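Esterase family protein (Staphylococcus aureus, PDB 7L0A) probably hydrolyses S-formylglutathione to formate and glutathione, as a serine esterase of the esterase D family with an alpha/beta-hydrolase fold. Local coordinates at residues V85-Y90 with E165-S170; P19-H24 with Y100-E105; N74-A79 with R253-M258. All blocks are in the same frame, centred on the assembly; numbering follows the deposited sequence.

Interaction 1. Residues V85-Y90 with E165-S170; sequences VDHSAY and EWNDFS
H87 meets the N-cap turn of helix 168-177, a loop-to-helix junction of this alpha/beta-hydrolase fold, while Y90 packs against W166 on the better-buried side. There the indole drives its six-membered edge at the tyrosine face in an offset edge-to-face pair, planes 86° apart, with W166 CZ3 3.6 Å from Y90 CD2. A broad, rigid indole suits a place walled by L56 and M130 as well, and its NE1 is satisfied by the carbonyl of L161. H87 binds at both nitrogens: NE2 bonds to L56 O, and ND1 accepts the backbone N-H of N167 at 3.0 Å, the donor lying in the ring plane. This is consistent with ND1 unprotonated and a neutral ring carrying its proton on NE2. The outer side is looser. S88 N and N167 ND2 share a water through weak bonds, and the carboxylate end of E165 leads away from the contact. At the cap, N167 has CG between its backbone N and carbonyl carbon (chi1 69°), and OD1 takes two donors from S170: the backbone N at 2.8 Å, nearly in line with the C=O, and S170 OG at 2.6 Å, from above the carbonyl plane.

Interaction 2. Residues P19-H24 with Y100-E105; sequences PTIGMH and YDYILE
T20 and E105 bury the most surface here, and they meet through a single carboxylate oxygen. E105 OE2 accepts the backbone N of T20 at 2.9 Å, on its syn lone pair, and the T20 hydroxyl, whose OG1 lies a very short 2.5 Å from the same oxygen. T20 OG1 stands beside its own backbone N, anti to the carbonyl carbon (chi1 -61°), and this puts both donors of one residue within reach of OE2. Glutamate suits the place because its extended chain carries the acid from helix 99-113 across to the turn between strands 9-17 and 24-32. The other branch of threonine is used too: T20 CG2 rests on the helix, 3.7 Å from D101 CB. Y102, third in buried area, takes I21 CG1 against its ring, 3.6 Å from Y102 CD1, while Y102 OH bonds to the carbonyl of N84. P19 brings CD to 3.3 Å from E105 OE2. The second oxygen, E105 OE1, is held by the hydroxyls of Y16 and S18, and F38 of the second subunit packs on E105. With both oxygens receiving hydrogen bonds, at least four in all, the buried acid is probably ionised, its charge spread over neutral donors from the turn (S18 and T20) and from Y16 of strand 9-17.

Interaction 3. Residues N74-A79 with R253-M258; sequences NEHKLA and RAITWM
I255 sets CG2 anti to its backbone N and CG1 beside it (chi1 -77°), and H76 turns CG to the side of its own backbone N (chi1 -64°). I255 CG2 is the hub where the two segments meet: H76 CD2 lies 3.8 Å from it and L78 CD2 3.9 Å, while I255 CG1 also touches that leucine methyl. A beta-branched residue suits this spot, since CG2 serves both partners and CG1 adds a second contact to L78. L78 CD2 also approaches M258 SD at 4.3 Å, a looser apolar contact. The histidine ring lies between two carbons, with T256 CA over one face and E75 CG over the opposite face, each offset toward the rim. H76 NE2 is 3.5 Å from T256 OG1, whose firm partner is the carbonyl of K252 one turn back in the helix. Away from the histidine, L50 of the central sheet touches both L78 and M258, and V150 also meets M258. H76 is where the chain leaves helix 69-75 before entering strand 79-83. The contact thus packs a helix-to-strand connection against the C-terminal helix 244-259 beside the central sheet, as expected of the layered alpha/beta-hydrolase fold.

How the interactions relate
Interactions 1 and 2 are neighbours, their centres 15 Å apart, and V85 CG2 touches I103 CD1 at 4.3 Å; helices 88-91 and 99-113, which contribute to them, follow one another in the chain. Interaction 3 lies on the opposite side of the chain's centre, 30 Å from interaction 1 and 27 Å from interaction 2, centre to centre. The first segments come in the order 19-24, 74-79, 85-90, and the partners 100-105, 165-170, 253-258, so interaction 1 nests inside the loop closed by interaction 3, while interaction 2 crosses both. The contacts fasten loops and helices at two separate regions around one mixed sheet, with interaction 1 nearest the predicted charge-relay residues S129 and H242.

Interaction 1. Residues V85-Y90 with E165-S170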
loop_
_atom_site.group_PDB
_atom_site.type_symbol
_atom_site.label_atom_id
_atom_site.label_comp_id
_atom_site.label_asym_id
_atom_site.label_seq_id
_atom_site.Cartn_x
_atom_site.Cartn_y
_atom_site.Cartn_z
ATOM N N VAL B 85 -4.472 1.676 15.522
ATOM C CA VAL B 85 -4.074 2.402 16.723
ATOM C C VAL B 85 -4.086 1.433 17.904
ATOM O O VAL B 85 -5.129 0.847 18.233
ATOM C CB VAL B 85 -4.986 3.616 16.976
ATOM C CG1 VAL B 85 -4.548 4.338 18.224
ATOM C CG2 VAL B 85 -5.011 4.509 15.772
ATOM N N ASP B 86 -2.916 1.194 18.474
ATOM C CA ASP B 86 -2.815 0.340 19.655
ATOM C C ASP B 86 -3.198 1.128 20.907
ATOM O O ASP B 86 -2.926 2.332 21.006
ATOM C CB ASP B 86 -1.395 -0.188 19.838
ATOM C CG ASP B 86 -1.017 -1.230 18.806
ATOM O OD1 ASP B 86 -1.926 -1.950 18.320
ATOM O OD2 ASP B 86 0.190 -1.330 18.493
ATOM N N HIS B 87 -3.827 0.445 21.871
ATOM C CA HIS B 87 -4.196 1.118 23.119
ATOM C C HIS B 87 -3.010 1.813 23.767
ATOM O O HIS B 87 -3.145 2.912 24.313
ATOM C CB HIS B 87 -4.787 0.123 24.116
ATOM C CG HIS B 87 -6.149 -0.363 23.738
ATOM N ND1 HIS B 87 -7.001 -0.930 24.655
ATOM C CD2 HIS B 87 -6.808 -0.357 22.556
ATOM C CE1 HIS B 87 -8.133 -1.255 24.051
ATOM N NE2 HIS B 87 -8.046 -0.897 22.784
ATOM N N SER B 88 -1.849 1.171 23.745
ATOM C CA SER B 88 -0.694 1.707 24.450
ATOM C C SER B 88 -0.187 3.002 23.828
ATOM O O SER B 88 0.557 3.735 24.490
ATOM C CB SER B 88 0.419 0.662 24.476
ATOM O OG SER B 88 0.623 0.116 23.172
ATOM N N ALA B 89 -0.585 3.327 22.591
ATOM C CA ALA B 89 -0.102 4.557 21.964
ATOM C C ALA B 89 -0.581 5.790 22.714
ATOM O O ALA B 89 0.123 6.809 22.762
ATOM C CB ALA B 89 -0.546 4.627 20.503
ATOM N N TYR B 90 -1.741 5.704 23.368
ATOM C CA TYR B 90 -2.325 6.901 23.955
ATOM C C TYR B 90 -1.651 7.318 25.250
ATOM O O TYR B 90 -1.489 8.514 25.493
ATOM C CB TYR B 90 -3.816 6.699 24.237
ATOM C CG TYR B 90 -4.700 6.558 23.031
ATOM C CD1 TYR B 90 -5.168 7.685 22.351
ATOM C CD2 TYR B 90 -5.105 5.320 22.588
ATOM C CE1 TYR B 90 -6.011 7.565 21.256
ATOM C CE2 TYR B 90 -5.926 5.194 21.468
ATOM C CZ TYR B 90 -6.389 6.321 20.826
ATOM O OH TYR B 90 -7.215 6.246 19.756
ATOM N N GLU B 165 -13.044 1.271 26.869
ATOM C CA GLU B 165 -12.667 -0.144 26.826
ATOM C C GLU B 165 -11.173 -0.373 26.772
ATOM O O GLU B 165 -10.685 -1.254 26.048
ATOM C CB GLU B 165 -13.355 -0.801 25.624
ATOM C CG GLU B 165 -14.866 -0.816 25.707
ATOM C CD GLU B 165 -15.366 -1.493 26.972
ATOM O OE1 GLU B 165 -14.765 -2.511 27.383
ATOM O OE2 GLU B 165 -16.346 -0.991 27.565
ATOM N N TRP B 166 -10.410 0.362 27.564
ATOM C CA TRP B 166 -8.970 0.185 27.625
ATOM C C TRP B 166 -8.581 -1.222 28.041
ATOM O O TRP B 166 -9.230 -1.827 28.895
ATOM C CB TRP B 166 -8.405 1.180 28.648
ATOM C CG TRP B 166 -8.692 2.597 28.347
ATOM C CD1 TRP B 166 -9.659 3.393 28.916
ATOM C CD2 TRP B 166 -8.007 3.409 27.406
ATOM N NE1 TRP B 166 -9.608 4.653 28.372
ATOM C CE2 TRP B 166 -8.599 4.691 27.443
ATOM C CE3 TRP B 166 -6.940 3.185 26.535
ATOM C CZ2 TRP B 166 -8.170 5.735 26.620
ATOM C CZ3 TRP B 166 -6.516 4.215 25.736
ATOM C CH2 TRP B 166 -7.124 5.475 25.785
ATOM N N ASN B 167 -7.492 -1.734 27.453
ATOM C CA ASN B 167 -6.880 -2.952 27.986
ATOM C C ASN B 167 -6.189 -2.653 29.326
ATOM O O ASN B 167 -6.123 -1.512 29.789
ATOM C CB ASN B 167 -5.935 -3.587 26.953
ATOM C CG ASN B 167 -4.659 -2.782 26.684
ATOM O OD1 ASN B 167 -4.266 -1.885 27.442
ATOM N ND2 ASN B 167 -3.950 -3.171 25.640
ATOM N N ASP B 168 -5.672 -3.705 29.974
ATOM C CA ASP B 168 -5.214 -3.575 31.348
ATOM C C ASP B 168 -4.038 -2.619 31.470
ATOM O O ASP B 168 -3.992 -1.781 32.384
ATOM C CB ASP B 168 -4.828 -4.951 31.891
ATOM C CG ASP B 168 -6.033 -5.809 32.234
ATOM O OD1 ASP B 168 -7.163 -5.275 32.294
ATOM O OD2 ASP B 168 -5.843 -7.023 32.455
ATOM N N PHE B 169 -3.031 -2.776 30.599
ATOM C CA PHE B 169 -1.823 -1.946 30.706
ATOM C C PHE B 169 -2.121 -0.486 30.372
ATOM O O PHE B 169 -1.579 0.425 31.023
ATOM C CB PHE B 169 -0.734 -2.531 29.794
ATOM C CG PHE B 169 0.642 -1.943 29.988
ATOM C CD1 PHE B 169 1.136 -1.679 31.254
ATOM C CD2 PHE B 169 1.453 -1.687 28.889
ATOM C CE1 PHE B 169 2.413 -1.146 31.429
ATOM C CE2 PHE B 169 2.729 -1.154 29.060
ATOM C CZ PHE B 169 3.208 -0.898 30.318
ATOM N N SER B 170 -2.985 -0.232 29.374
ATOM C CA SER B 170 -3.320 1.148 29.054
ATOM C C SER B 170 -4.231 1.741 30.120
ATOM O O SER B 170 -4.071 2.908 30.508
ATOM C CB SER B 170 -3.941 1.259 27.667
ATOM O OG SER B 170 -5.155 0.565 27.576
HETATM O O HOH W 1 -1.971 -2.151 23.253
#

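Interaction 2. Residues P19-H24 with Y100-E105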
loop_
_atom_site.group_PDB
_atom_site.type_symbol
_atom_site.label_atom_id
_atom_site.label_comp_id
_atom_site.label_asym_id
_atom_site.label_seq_id
_atom_site.Cartn_x
_atom_site.Cartn_y
_atom_site.Cartn_z
ATOM N N PRO B 19 8.899 3.657 12.881
ATOM C CA PRO B 19 9.978 4.247 13.708
ATOM C C PRO B 19 9.462 4.883 14.979
ATOM O O PRO B 19 10.139 4.823 16.022
ATOM C CB PRO B 19 10.601 5.287 12.776
ATOM C CG PRO B 19 10.136 4.960 11.395
ATOM C CD PRO B 19 8.826 4.206 11.511
ATOM N N THR B 20 8.257 5.459 14.937
ATOM C CA THR B 20 7.734 6.174 16.095
ATOM C C THR B 20 7.322 5.221 17.199
ATOM O O THR B 20 7.713 5.402 18.352
ATOM C CB THR B 20 6.562 7.040 15.664
ATOM O OG1 THR B 20 7.005 7.984 14.694
ATOM C CG2 THR B 20 5.964 7.770 16.862
ATOM N N ILE B 21 6.550 4.185 16.858
ATOM C CA ILE B 21 6.097 3.218 17.854
ATOM C C ILE B 21 7.191 2.224 18.168
ATOM O O ILE B 21 7.274 1.727 19.292
ATOM C CB ILE B 21 4.815 2.514 17.349
ATOM C CG1 ILE B 21 3.709 3.560 17.148
ATOM C CG2 ILE B 21 4.368 1.426 18.349
ATOM C CD1 ILE B 21 3.223 4.232 18.426
ATOM N N GLY B 22 8.049 1.930 17.202
ATOM C CA GLY B 22 9.081 0.950 17.380
ATOM C C GLY B 22 8.650 -0.473 17.181
ATOM O O GLY B 22 9.365 -1.385 17.607
ATOM N N MET B 23 7.510 -0.698 16.533
ATOM C CA MET B 23 7.074 -2.046 16.204
ATOM C C MET B 23 6.255 -1.984 14.928
ATOM O O MET B 23 6.011 -0.905 14.372
ATOM C CB MET B 23 6.269 -2.697 17.326
ATOM C CG MET B 23 5.134 -1.888 17.834
ATOM S SD MET B 23 4.384 -2.705 19.271
ATOM C CE MET B 23 3.597 -4.068 18.419
ATOM N N HIS B 24 5.841 -3.153 14.451
ATOM C CA HIS B 24 5.071 -3.203 13.223
ATOM C C HIS B 24 3.648 -2.716 13.450
ATOM O O HIS B 24 3.058 -2.898 14.528
ATOM C CB HIS B 24 5.068 -4.617 12.698
ATOM C CG HIS B 24 6.425 -5.126 12.338
ATOM N ND1 HIS B 24 7.120 -5.990 13.147
ATOM C CD2 HIS B 24 7.224 -4.869 11.274
ATOM C CE1 HIS B 24 8.267 -6.283 12.581
ATOM N NE2 HIS B 24 8.374 -5.595 11.454
ATOM N N TYR B 100 -0.083 10.866 19.141
ATOM C CA TYR B 100 0.042 12.099 18.368
ATOM C C TYR B 100 1.143 11.977 17.321
ATOM O O TYR B 100 0.914 12.219 16.128
ATOM C CB TYR B 100 0.327 13.268 19.312
ATOM C CG TYR B 100 0.523 14.601 18.678
ATOM C CD1 TYR B 100 -0.561 15.409 18.338
ATOM C CD2 TYR B 100 1.791 15.077 18.444
ATOM C CE1 TYR B 100 -0.349 16.675 17.782
ATOM C CE2 TYR B 100 2.001 16.310 17.859
ATOM C CZ TYR B 100 0.922 17.097 17.531
ATOM O OH TYR B 100 1.144 18.332 16.964
ATOM N N ASP B 101 2.337 11.537 17.744
ATOM C CA ASP B 101 3.471 11.455 16.838
ATOM C C ASP B 101 3.236 10.384 15.784
ATOM O O ASP B 101 3.654 10.535 14.628
ATOM C CB ASP B 101 4.723 11.159 17.635
ATOM C CG ASP B 101 4.837 12.075 18.860
ATOM O OD1 ASP B 101 5.238 13.248 18.652
ATOM O OD2 ASP B 101 4.471 11.650 19.993
ATOM N N TYR B 102 2.607 9.287 16.192
ATOM C CA TYR B 102 2.373 8.168 15.289
ATOM C C TYR B 102 1.409 8.542 14.170
ATOM O O TYR B 102 1.660 8.222 12.997
ATOM C CB TYR B 102 1.850 6.973 16.087
ATOM C CG TYR B 102 1.280 5.853 15.268
ATOM C CD1 TYR B 102 2.047 5.172 14.328
ATOM C CD2 TYR B 102 -0.065 5.510 15.391
ATOM C CE1 TYR B 102 1.491 4.140 13.576
ATOM C CE2 TYR B 102 -0.624 4.498 14.627
ATOM C CZ TYR B 102 0.167 3.834 13.734
ATOM O OH TYR B 102 -0.390 2.805 12.970
ATOM N N ILE B 103 0.290 9.192 14.501
ATOM C CA ILE B 103 -0.634 9.576 13.448
ATOM C C ILE B 103 0.040 10.551 12.476
ATOM O O ILE B 103 -0.170 10.473 11.256
ATOM C CB ILE B 103 -1.938 10.155 14.028
ATOM C CG1 ILE B 103 -2.706 9.098 14.819
ATOM C CG2 ILE B 103 -2.859 10.632 12.887
ATOM C CD1 ILE B 103 -3.021 7.853 14.043
ATOM N N LEU B 104 0.912 11.426 12.975
ATOM C CA LEU B 104 1.609 12.347 12.080
ATOM C C LEU B 104 2.633 11.605 11.226
ATOM O O LEU B 104 2.870 11.982 10.076
ATOM C CB LEU B 104 2.242 13.480 12.877
ATOM C CG LEU B 104 1.196 14.414 13.478
ATOM C CD1 LEU B 104 1.886 15.438 14.354
ATOM C CD2 LEU B 104 0.368 15.129 12.431
ATOM N N GLU B 105 3.237 10.544 11.762
ATOM C CA GLU B 105 4.101 9.687 10.959
ATOM C C GLU B 105 3.313 9.025 9.837
ATOM O O GLU B 105 3.776 8.988 8.688
ATOM C CB GLU B 105 4.755 8.631 11.846
ATOM C CG GLU B 105 5.409 7.499 11.028
ATOM C CD GLU B 105 5.847 6.338 11.886
ATOM O OE1 GLU B 105 5.223 5.294 11.808
ATOM O OE2 GLU B 105 6.790 6.524 12.721
#

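Interaction 3. Residues N74-A79 with R253-M258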
loop_
_atom_site.group_PDB
_atom_site.type_symbol
_atom_site.label_atom_id
_atom_site.label_comp_id
_atom_site.label_asym_id
_atom_site.label_seq_id
_atom_site.Cartn_x
_atom_site.Cartn_y
_atom_site.Cartn_z
ATOM N N ASN B 74 -15.541 5.893 -2.948
ATOM C CA ASN B 74 -15.455 5.683 -4.392
ATOM C C ASN B 74 -16.315 6.685 -5.147
ATOM O O ASN B 74 -15.903 7.228 -6.178
ATOM C CB ASN B 74 -15.869 4.240 -4.700
ATOM C CG ASN B 74 -15.563 3.841 -6.112
ATOM O OD1 ASN B 74 -14.510 4.183 -6.660
ATOM N ND2 ASN B 74 -16.452 3.084 -6.705
ATOM N N GLU B 75 -17.516 6.964 -4.631
ATOM C CA GLU B 75 -18.405 7.931 -5.262
ATOM C C GLU B 75 -17.781 9.311 -5.326
ATOM O O GLU B 75 -18.004 10.061 -6.291
ATOM C CB GLU B 75 -19.731 8.006 -4.501
ATOM C CG GLU B 75 -20.726 8.968 -5.136
ATOM C CD GLU B 75 -22.052 9.051 -4.411
ATOM O OE1 GLU B 75 -22.208 8.385 -3.368
ATOM O OE2 GLU B 75 -22.936 9.797 -4.889
ATOM N N HIS B 76 -17.037 9.687 -4.295
ATOM C CA HIS B 76 -16.517 11.033 -4.182
ATOM C C HIS B 76 -15.029 11.136 -4.468
ATOM O O HIS B 76 -14.431 12.177 -4.176
ATOM C CB HIS B 76 -16.847 11.570 -2.796
ATOM C CG HIS B 76 -18.320 11.713 -2.564
ATOM N ND1 HIS B 76 -19.060 12.728 -3.137
ATOM C CD2 HIS B 76 -19.204 10.936 -1.893
ATOM C CE1 HIS B 76 -20.322 12.605 -2.780
ATOM N NE2 HIS B 76 -20.443 11.519 -2.041
ATOM N N LYS B 77 -14.437 10.094 -5.067
ATOM C CA LYS B 77 -13.016 10.070 -5.423
ATOM C C LYS B 77 -12.107 10.513 -4.272
ATOM O O LYS B 77 -11.187 11.318 -4.437
ATOM C CB LYS B 77 -12.751 10.919 -6.669
ATOM C CG LYS B 77 -11.455 10.540 -7.347
ATOM C CD LYS B 77 -11.309 11.231 -8.709
ATOM C CE LYS B 77 -10.139 10.650 -9.487
ATOM N NZ LYS B 77 -10.169 11.182 -10.899
ATOM N N LEU B 78 -12.317 9.922 -3.103
ATOM C CA LEU B 78 -11.613 10.279 -1.881
ATOM C C LEU B 78 -10.706 9.133 -1.447
ATOM O O LEU B 78 -11.167 7.998 -1.295
ATOM C CB LEU B 78 -12.626 10.620 -0.791
ATOM C CG LEU B 78 -12.073 11.012 0.582
ATOM C CD1 LEU B 78 -11.352 12.343 0.551
ATOM C CD2 LEU B 78 -13.230 11.087 1.592
ATOM N N ALA B 79 -9.401 9.412 -1.356
ATOM C CA ALA B 79 -8.484 8.486 -0.710
ATOM C C ALA B 79 -8.779 8.475 0.792
ATOM O O ALA B 79 -8.987 9.530 1.408
ATOM C CB ALA B 79 -7.027 8.890 -0.928
ATOM N N ARG B 253 -22.408 10.817 5.531
ATOM C CA ARG B 253 -22.704 12.245 5.530
ATOM C C ARG B 253 -21.433 13.071 5.576
ATOM O O ARG B 253 -21.300 14.067 4.850
ATOM C CB ARG B 253 -23.631 12.567 6.700
ATOM C CG ARG B 253 -23.708 14.014 7.077
ATOM C CD ARG B 253 -24.473 14.830 6.040
ATOM N NE ARG B 253 -24.386 16.252 6.387
ATOM C CZ ARG B 253 -24.045 17.211 5.539
ATOM N NH1 ARG B 253 -23.770 16.926 4.275
ATOM N NH2 ARG B 253 -23.992 18.463 5.963
ATOM N N ALA B 254 -20.481 12.651 6.414
ATOM C CA ALA B 254 -19.235 13.378 6.562
ATOM C C ALA B 254 -18.455 13.444 5.256
ATOM O O ALA B 254 -17.890 14.489 4.924
ATOM C CB ALA B 254 -18.394 12.729 7.648
ATOM N N ILE B 255 -18.419 12.352 4.499
ATOM C CA ILE B 255 -17.641 12.338 3.265
ATOM C C ILE B 255 -18.270 13.255 2.241
ATOM O O ILE B 255 -17.570 14.016 1.571
ATOM C CB ILE B 255 -17.496 10.894 2.750
ATOM C CG1 ILE B 255 -16.440 10.160 3.598
ATOM C CG2 ILE B 255 -17.084 10.881 1.270
ATOM C CD1 ILE B 255 -16.352 8.672 3.347
ATOM N N THR B 256 -19.601 13.229 2.121
ATOM C CA THR B 256 -20.270 14.179 1.232
ATOM C C THR B 256 -19.947 15.623 1.613
ATOM O O THR B 256 -19.647 16.463 0.750
ATOM C CB THR B 256 -21.772 13.945 1.256
ATOM O OG1 THR B 256 -22.038 12.593 0.864
ATOM C CG2 THR B 256 -22.462 14.911 0.306
ATOM N N TRP B 257 -19.979 15.928 2.910
ATOM C CA TRP B 257 -19.685 17.277 3.387
ATOM C C TRP B 257 -18.238 17.662 3.110
ATOM O O TRP B 257 -17.961 18.803 2.700
ATOM C CB TRP B 257 -20.024 17.340 4.874
ATOM C CG TRP B 257 -19.663 18.613 5.561
ATOM C CD1 TRP B 257 -20.415 19.752 5.621
ATOM C CD2 TRP B 257 -18.478 18.877 6.318
ATOM N NE1 TRP B 257 -19.756 20.718 6.353
ATOM C CE2 TRP B 257 -18.568 20.197 6.799
ATOM C CE3 TRP B 257 -17.349 18.122 6.642
ATOM C CZ2 TRP B 257 -17.568 20.780 7.566
ATOM C CZ3 TRP B 257 -16.370 18.700 7.432
ATOM C CH2 TRP B 257 -16.482 20.014 7.879
ATOM N N MET B 258 -17.316 16.732 3.304
ATOM C CA MET B 258 -15.903 17.018 3.123
ATOM C C MET B 258 -15.580 17.486 1.712
ATOM O O MET B 258 -14.787 18.412 1.519
ATOM C CB MET B 258 -15.081 15.760 3.382
ATOM C CG MET B 258 -14.773 15.456 4.788
ATOM S SD MET B 258 -13.961 13.838 4.756
ATOM C CE MET B 258 -14.621 13.259 6.308
#